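Side-chain contacts in TetR/AcrR family transcriptional regulator (Bradyrhizobium diazoefficiens, PDB 6G8G), which probably represses transcription as a TetR-type DNA-binding regulator that releases its operator when flavonoids such as genistein bind: residues A[25-30]-A[70-75]; A[31-36]-A[40-45]. One frame throughout, in Å; residues are numbered along the deposited sequence.

Contact 1: residues A[25-30]-A[70-75]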
ATOM      1  N   ILE A  25      19.148 -15.204 -21.172  1.00 89.85           N
ATOM      2  CA  ILE A  25      18.033 -15.942 -21.765  1.00 93.56           C
ATOM      3  C   ILE A  25      17.285 -16.698 -20.683  1.00 88.98           C
ATOM      4  O   ILE A  25      16.046 -16.747 -20.672  1.00 88.83           O
ATOM      5  CB  ILE A  25      18.511 -16.924 -22.847  1.00104.56           C
ATOM      6  CG1 ILE A  25      19.042 -16.133 -24.050  1.00118.81           C
ATOM      7  CG2 ILE A  25      17.380 -17.864 -23.269  1.00106.17           C
ATOM      8  CD1 ILE A  25      19.881 -16.936 -25.034  1.00117.88           C
ATOM      9  N   VAL A  26      18.051 -17.302 -19.783  1.00 85.98           N
ATOM     10  CA  VAL A  26      17.482 -18.038 -18.649  1.00 80.52           C
ATOM     11  C   VAL A  26      16.673 -17.105 -17.758  1.00 76.72           C
ATOM     12  O   VAL A  26      15.544 -17.410 -17.403  1.00 78.72           O
ATOM     13  CB  VAL A  26      18.585 -18.714 -17.808  1.00 74.85           C
ATOM     14  CG1 VAL A  26      18.059 -19.093 -16.437  1.00 69.60           C
ATOM     15  CG2 VAL A  26      19.132 -19.935 -18.531  1.00 75.09           C
ATOM     16  N   ILE A  27      17.255 -15.964 -17.426  1.00 73.33           N
ATOM     17  CA  ILE A  27      16.564 -14.948 -16.659  1.00 74.93           C
ATOM     18  C   ILE A  27      15.212 -14.612 -17.285  1.00 77.58           C
ATOM     19  O   ILE A  27      14.192 -14.667 -16.603  1.00 76.24           O
ATOM     20  CB  ILE A  27      17.412 -13.673 -16.554  1.00 77.17           C
ATOM     21  CG1 ILE A  27      18.610 -13.907 -15.637  1.00 79.71           C
ATOM     22  CG2 ILE A  27      16.586 -12.491 -16.078  1.00 80.09           C
ATOM     23  CD1 ILE A  27      18.264 -13.936 -14.174  1.00 82.35           C
ATOM     24  N   ARG A  28      15.191 -14.266 -18.569  1.00 78.55           N
ATOM     25  CA  ARG A  28      13.930 -13.862 -19.197  1.00 84.81           C
ATOM     26  C   ARG A  28      12.941 -15.016 -19.224  1.00 81.22           C
ATOM     27  O   ARG A  28      11.744 -14.827 -19.074  1.00 90.23           O
ATOM     28  CB  ARG A  28      14.138 -13.322 -20.616  1.00 94.08           C
ATOM     29  CG  ARG A  28      14.802 -11.968 -20.666  1.00104.02           C
ATOM     30  CD  ARG A  28      14.837 -11.482 -22.128  1.00117.67           C
ATOM     31  NE  ARG A  28      15.780 -12.200 -23.002  1.00129.86           N
ATOM     32  CZ  ARG A  28      17.106 -12.014 -23.010  1.00132.57           C
ATOM     33  NH1 ARG A  28      17.868 -12.706 -23.853  1.00125.45           N
ATOM     34  NH2 ARG A  28      17.689 -11.168 -22.160  1.00137.59           N
ATOM     35  N   ALA A  29      13.432 -16.229 -19.390  1.00 78.31           N
ATOM     36  CA  ALA A  29      12.535 -17.377 -19.420  1.00 79.24           C
ATOM     37  C   ALA A  29      11.896 -17.637 -18.047  1.00 76.54           C
ATOM     38  O   ALA A  29      10.733 -18.053 -17.951  1.00 79.03           O
ATOM     39  CB  ALA A  29      13.280 -18.607 -19.893  1.00 76.64           C
ATOM     40  N   ALA A  30      12.675 -17.406 -17.001  1.00 70.61           N
ATOM     41  CA  ALA A  30      12.217 -17.643 -15.655  1.00 69.52           C
ATOM     42  C   ALA A  30      11.230 -16.590 -15.283  1.00 64.41           C
ATOM     43  O   ALA A  30      10.235 -16.865 -14.635  1.00 65.69           O
ATOM     44  CB  ALA A  30      13.383 -17.631 -14.692  1.00 69.11           C
ATOM     45  N   ALA A  70      16.275 -14.193  -6.819  1.00 54.84           N
ATOM     46  CA  ALA A  70      17.062 -13.144  -6.230  1.00 49.91           C
ATOM     47  C   ALA A  70      17.786 -12.318  -7.289  1.00 53.43           C
ATOM     48  O   ALA A  70      17.810 -11.080  -7.200  1.00 64.58           O
ATOM     49  CB  ALA A  70      18.044 -13.718  -5.240  1.00 48.49           C
ATOM     50  N   SER A  71      18.350 -12.952  -8.308  1.00 54.53           N
ATOM     51  CA  SER A  71      18.966 -12.174  -9.413  1.00 55.60           C
ATOM     52  C   SER A  71      17.955 -11.303 -10.137  1.00 56.01           C
ATOM     53  O   SER A  71      18.261 -10.191 -10.543  1.00 58.58           O
ATOM     54  CB  SER A  71      19.602 -13.094 -10.437  1.00 55.39           C
ATOM     55  OG  SER A  71      20.839 -13.588  -9.992  1.00 60.67           O
ATOM     56  N   LEU A  72      16.756 -11.832 -10.328  1.00 56.67           N
ATOM     57  CA  LEU A  72      15.724 -11.075 -11.015  1.00 59.92           C
ATOM     58  C   LEU A  72      15.354  -9.864 -10.214  1.00 59.01           C
ATOM     59  O   LEU A  72      15.270  -8.757 -10.746  1.00 57.38           O
ATOM     60  CB  LEU A  72      14.484 -11.897 -11.181  1.00 66.55           C
ATOM     61  CG  LEU A  72      14.543 -12.777 -12.445  1.00 73.20           C
ATOM     62  CD1 LEU A  72      13.589 -13.962 -12.428  1.00 78.41           C
ATOM     63  CD2 LEU A  72      14.271 -11.916 -13.677  1.00 79.05           C
ATOM     64  N   ILE A  73      15.154 -10.085  -8.915  1.00 53.82           N
ATOM     65  CA  ILE A  73      14.873  -8.994  -8.010  1.00 52.96           C
ATOM     66  C   ILE A  73      15.944  -7.930  -8.012  1.00 51.22           C
ATOM     67  O   ILE A  73      15.642  -6.764  -8.207  1.00 55.13           O
ATOM     68  CB  ILE A  73      14.713  -9.484  -6.581  1.00 56.22           C
ATOM     69  CG1 ILE A  73      13.388 -10.190  -6.444  1.00 60.61           C
ATOM     70  CG2 ILE A  73      14.742  -8.331  -5.595  1.00 60.11           C
ATOM     71  CD1 ILE A  73      13.268 -10.974  -5.159  1.00 65.88           C
ATOM     72  N   VAL A  74      17.186  -8.310  -7.775  1.00 50.52           N
ATOM     73  CA  VAL A  74      18.227  -7.310  -7.712  1.00 54.21           C
ATOM     74  C   VAL A  74      18.321  -6.538  -9.014  1.00 56.22           C
ATOM     75  O   VAL A  74      18.540  -5.344  -9.012  1.00 59.39           O
ATOM     76  CB  VAL A  74      19.559  -7.978  -7.375  1.00 52.83           C
ATOM     77  CG1 VAL A  74      20.747  -7.056  -7.581  1.00 50.94           C
ATOM     78  CG2 VAL A  74      19.513  -8.509  -5.949  1.00 55.93           C
ATOM     79  N   ALA A  75      18.134  -7.221 -10.130  1.00 59.43           N
ATOM     80  CA  ALA A  75      18.253  -6.582 -11.433  1.00 62.29           C
ATOM     81  C   ALA A  75      17.150  -5.554 -11.651  1.00 61.88           C
ATOM     82  O   ALA A  75      17.418  -4.435 -12.081  1.00 64.80           O
ATOM     83  CB  ALA A  75      18.219  -7.634 -12.534  1.00 65.06           C
TER
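Ile-27 and Leu-72 are the nearest residues, their CA atoms 6.9 Å apart, where two helices run almost perpendicular, the axes of 25-30 and 70-75 approaching to 10.6 Å with a signed crossing angle of -94°. The two side chains slide past each other in opposite directions, in a modest interface that buries 171 Å² over both sides. Ile-27 carries most of its own helix's side of the contact, and its two arms are divided between two neighbours. The CG2 methyl lies against Leu-72, with CG2 of Ile-27 3.4 Å from CD2 of Leu-72. The longer arm ends elsewhere: CD1 of Ile-27 lies 4.1 Å from CB of Ser-71, so that the serine is met on its carbon rather than its hydroxyl. This division follows from the first torsion of Ile-27 (chi1 -71°), which leaves CG2 opposite the backbone N and brings CG1 round beside it.

The two helices belong to the N-terminal domain of the TetR family. There the helix preceding the helix-turn-helix motif, here 23-37, packs against the long helix, here 65-82, that leads into the ligand-binding domain, so this crossing lies at the base of the connection between the two domains. Phe-62, in the loop just before the long helix, touches both Ile-27 and Ser-71 and extends the apolar patch.

Leu-72 works differently, since its CB bond does not aim at the opposite helix and only the forked end turns across. One prong, CD2, also comes within 4.0 Å of the backbone O of Ile-27. The other reaches further along the helix, where CD1 of Leu-72 stands 4.3 Å from CB of Ala-30. The CB of Ala-30 points toward the 70-75 helix, and the same residue also touches Ile-47 of helix 44-51.

Contact 2: residues A[31-36]-A[40-45]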
ATOM      1  N   TRP A  31      11.504 -15.369 -15.689  1.00 66.13           N
ATOM      2  CA  TRP A  31      10.577 -14.276 -15.410  1.00 75.01           C
ATOM      3  C   TRP A  31       9.209 -14.636 -16.000  1.00 72.64           C
ATOM      4  O   TRP A  31       8.196 -14.601 -15.309  1.00 68.83           O
ATOM      5  CB  TRP A  31      11.157 -12.982 -15.992  1.00 83.82           C
ATOM      6  CG  TRP A  31      10.372 -11.781 -15.864  1.00 94.15           C
ATOM      7  CD1 TRP A  31       9.938 -10.940 -16.872  1.00105.47           C
ATOM      8  CD2 TRP A  31       9.942 -11.221 -14.656  1.00107.02           C
ATOM      9  NE1 TRP A  31       9.248  -9.885 -16.338  1.00107.70           N
ATOM     10  CE2 TRP A  31       9.231 -10.033 -14.977  1.00109.72           C
ATOM     11  CE3 TRP A  31      10.072 -11.609 -13.314  1.00114.75           C
ATOM     12  CZ2 TRP A  31       8.658  -9.235 -14.006  1.00116.48           C
ATOM     13  CZ3 TRP A  31       9.503 -10.825 -12.356  1.00130.02           C
ATOM     14  CH2 TRP A  31       8.801  -9.642 -12.701  1.00135.04           C
ATOM     15  N   GLN A  32       9.207 -15.035 -17.267  1.00 69.74           N
ATOM     16  CA  GLN A  32       7.992 -15.406 -17.952  1.00 72.73           C
ATOM     17  C   GLN A  32       7.204 -16.453 -17.160  1.00 71.51           C
ATOM     18  O   GLN A  32       6.002 -16.309 -16.946  1.00 79.31           O
ATOM     19  CB  GLN A  32       8.336 -15.952 -19.324  1.00 87.01           C
ATOM     20  CG  GLN A  32       7.137 -16.326 -20.185  1.00 98.21           C
ATOM     21  CD  GLN A  32       6.207 -15.187 -20.548  1.00114.29           C
ATOM     22  OE1 GLN A  32       6.339 -14.601 -21.621  1.00134.62           O
ATOM     23  NE2 GLN A  32       5.206 -14.909 -19.692  1.00109.26           N
ATOM     24  N   LEU A  33       7.862 -17.510 -16.725  1.00 64.77           N
ATOM     25  CA  LEU A  33       7.155 -18.555 -16.011  1.00 69.76           C
ATOM     26  C   LEU A  33       6.659 -18.126 -14.635  1.00 67.03           C
ATOM     27  O   LEU A  33       5.563 -18.497 -14.213  1.00 71.74           O
ATOM     28  CB  LEU A  33       8.035 -19.799 -15.866  1.00 76.54           C
ATOM     29  CG  LEU A  33       8.234 -20.582 -17.170  1.00 80.89           C
ATOM     30  CD1 LEU A  33       9.327 -21.623 -17.039  1.00 81.20           C
ATOM     31  CD2 LEU A  33       6.931 -21.264 -17.564  1.00 87.43           C
ATOM     32  N   PHE A  34       7.464 -17.355 -13.927  1.00 64.07           N
ATOM     33  CA  PHE A  34       7.067 -16.917 -12.622  1.00 64.68           C
ATOM     34  C   PHE A  34       5.792 -16.095 -12.743  1.00 69.75           C
ATOM     35  O   PHE A  34       4.902 -16.212 -11.892  1.00 70.35           O
ATOM     36  CB  PHE A  34       8.166 -16.098 -11.936  1.00 62.04           C
ATOM     37  CG  PHE A  34       9.384 -16.886 -11.576  1.00 57.96           C
ATOM     38  CD1 PHE A  34       9.339 -18.249 -11.406  1.00 60.87           C
ATOM     39  CD2 PHE A  34      10.576 -16.253 -11.392  1.00 59.23           C
ATOM     40  CE1 PHE A  34      10.487 -18.968 -11.104  1.00 60.51           C
ATOM     41  CE2 PHE A  34      11.720 -16.966 -11.096  1.00 58.11           C
ATOM     42  CZ  PHE A  34      11.676 -18.325 -10.946  1.00 55.95           C
ATOM     43  N   LEU A  35       5.675 -15.268 -13.781  1.00 71.95           N
ATOM     44  CA  LEU A  35       4.452 -14.480 -13.851  1.00 79.17           C
ATOM     45  C   LEU A  35       3.308 -15.264 -14.464  1.00 82.26           C
ATOM     46  O   LEU A  35       2.191 -15.055 -14.045  1.00 90.37           O
ATOM     47  CB  LEU A  35       4.563 -13.025 -14.316  1.00 79.70           C
ATOM     48  CG  LEU A  35       5.679 -12.614 -15.209  1.00 81.48           C
ATOM     49  CD1 LEU A  35       5.447 -13.203 -16.577  1.00 89.12           C
ATOM     50  CD2 LEU A  35       5.737 -11.106 -15.253  1.00 82.12           C
ATOM     51  N   GLU A  36       3.566 -16.211 -15.364  1.00 86.82           N
ATOM     52  CA  GLU A  36       2.491 -17.125 -15.829  1.00 92.09           C
ATOM     53  C   GLU A  36       1.937 -17.960 -14.671  1.00 85.71           C
ATOM     54  O   GLU A  36       0.752 -17.912 -14.400  1.00 90.77           O
ATOM     55  CB  GLU A  36       2.962 -18.083 -16.941  1.00 93.80           C
ATOM     56  CG  GLU A  36       3.031 -17.514 -18.373  1.00101.53           C
ATOM     57  CD  GLU A  36       3.750 -18.444 -19.384  1.00 98.99           C
ATOM     58  OE1 GLU A  36       4.439 -17.946 -20.301  1.00 94.60           O
ATOM     59  OE2 GLU A  36       3.627 -19.677 -19.275  1.00 98.42           O
ATOM     60  N   SER A  40       6.476 -20.853  -6.772  1.00 76.71           N
ATOM     61  CA  SER A  40       6.461 -22.269  -6.359  1.00 83.48           C
ATOM     62  C   SER A  40       5.998 -23.263  -7.436  1.00 80.27           C
ATOM     63  O   SER A  40       6.515 -24.356  -7.549  1.00 77.78           O
ATOM     64  CB  SER A  40       5.545 -22.434  -5.154  1.00 78.33           C
ATOM     65  OG  SER A  40       6.128 -21.844  -4.017  1.00 86.89           O
ATOM     66  N   ALA A  41       5.052 -22.847  -8.248  1.00 84.99           N
ATOM     67  CA  ALA A  41       4.590 -23.670  -9.341  1.00 87.73           C
ATOM     68  C   ALA A  41       5.590 -23.802 -10.519  1.00 86.28           C
ATOM     69  O   ALA A  41       5.332 -24.526 -11.472  1.00 89.36           O
ATOM     70  CB  ALA A  41       3.285 -23.097  -9.856  1.00 92.62           C
ATOM     71  N   THR A  42       6.672 -23.046 -10.524  1.00 74.06           N
ATOM     72  CA  THR A  42       7.592 -23.115 -11.631  1.00 74.23           C
ATOM     73  C   THR A  42       8.752 -23.974 -11.170  1.00 75.25           C
ATOM     74  O   THR A  42       9.284 -23.725 -10.104  1.00 76.89           O
ATOM     75  CB  THR A  42       8.083 -21.713 -12.011  1.00 70.22           C
ATOM     76  OG1 THR A  42       6.986 -20.920 -12.466  1.00 72.46           O
ATOM     77  CG2 THR A  42       9.132 -21.787 -13.109  1.00 71.80           C
ATOM     78  N   SER A  43       9.159 -24.951 -11.974  1.00 77.18           N
ATOM     79  CA  SER A  43      10.282 -25.820 -11.612  1.00 83.54           C
ATOM     80  C   SER A  43      11.528 -25.513 -12.427  1.00 78.44           C
ATOM     81  O   SER A  43      11.454 -24.999 -13.555  1.00 74.73           O
ATOM     82  CB  SER A  43       9.930 -27.288 -11.863  1.00 89.83           C
ATOM     83  OG  SER A  43       9.712 -27.519 -13.249  1.00 93.29           O
HETATM   84  N   MSE A  44      12.680 -25.842 -11.854  1.00 75.34           N
HETATM   85  CA  MSE A  44      13.957 -25.641 -12.547  1.00 73.75           C
HETATM   86  C   MSE A  44      13.956 -26.443 -13.814  1.00 73.44           C
HETATM   87  O   MSE A  44      14.544 -26.058 -14.808  1.00 70.64           O
HETATM   88  CB  MSE A  44      15.079 -26.052 -11.628  1.00 73.46           C
HETATM   89  CG  MSE A  44      15.380 -25.072 -10.494  1.00 77.76           C
HETATM   90 SE   MSE A  44      15.963 -23.288 -11.119  1.00 82.77          SE
HETATM   91  CE  MSE A  44      17.903 -23.360 -10.926  1.00 76.93           C
ATOM     92  N   ASP A  45      13.212 -27.529 -13.811  1.00 80.41           N
ATOM     93  CA  ASP A  45      13.074 -28.325 -15.002  1.00 91.51           C
ATOM     94  C   ASP A  45      12.407 -27.560 -16.148  1.00 90.80           C
ATOM     95  O   ASP A  45      12.901 -27.554 -17.273  1.00 89.20           O
ATOM     96  CB  ASP A  45      12.299 -29.611 -14.676  1.00105.13           C
ATOM     97  CG  ASP A  45      12.420 -30.648 -15.770  1.00110.68           C
ATOM     98  OD1 ASP A  45      13.501 -31.256 -15.889  1.00110.92           O
ATOM     99  OD2 ASP A  45      11.443 -30.823 -16.523  1.00111.87           O
TER
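Thr-42 directs its CB toward the C-terminal part of helix 23-37, where its methyl meets both Leu-33 and Phe-34 while its hydroxyl lies by the edge of the Phe-34 ring. With chi1 near -64°, OG1 sits beside the threonine's own backbone N while CG2 extends opposite that N. The methyl is the apolar half of the wedge: CG2 of Thr-42 lies 3.6 Å from CB of Leu-33 and 3.7 Å from CE1 of Phe-34. Leu-33 adds a second, looser touch through its CD1.

The CB bond of Phe-34 does not aim at the loop; chi1 of -68° with a small chi2 of -23° brings the CD1-CE1 side of the ring to Thr-42. The two side chains meet at about a right angle. OG1 of Thr-42 stands near the ring plane, 3.7 Å from CD1 of Phe-34. That hydroxyl also passes close to the backbone O of Leu-33, yet its main hydrogen-bond partner is Gly-38 O, which satisfies the buried group and ties the loop to the end of the helix. Beyond the threonine, Ser-43 takes the N-cap position of helix 44-51, its OG bonded to Ala-46 N. The contact thus packs the connection ahead of helix 44-51 onto helix 23-37; helices 44-51 and 55-61 form the helix-turn-helix expected of the TetR-family DNA-binding domain.

Overall arrangement
From the N terminus, the chain first runs through helix 23-37, which supplies one side of both contacts. Contact 2 closes a tight loop almost at once, folding the entry to helix 44-51 back on the C-terminal part of helix 23-37. After helices 44-51 and 55-61, helix 65-82 returns to the earlier part of helix 23-37, and contact 1 closes a loop within which contact 2 is nested. Their centres lie 11 Å apart, and they meet directly, Leu-72 CD1 lying 3.8 Å from Phe-34 CE2. Together they tie the helix-turn-helix region to the helix that continues toward the ligand-binding domain.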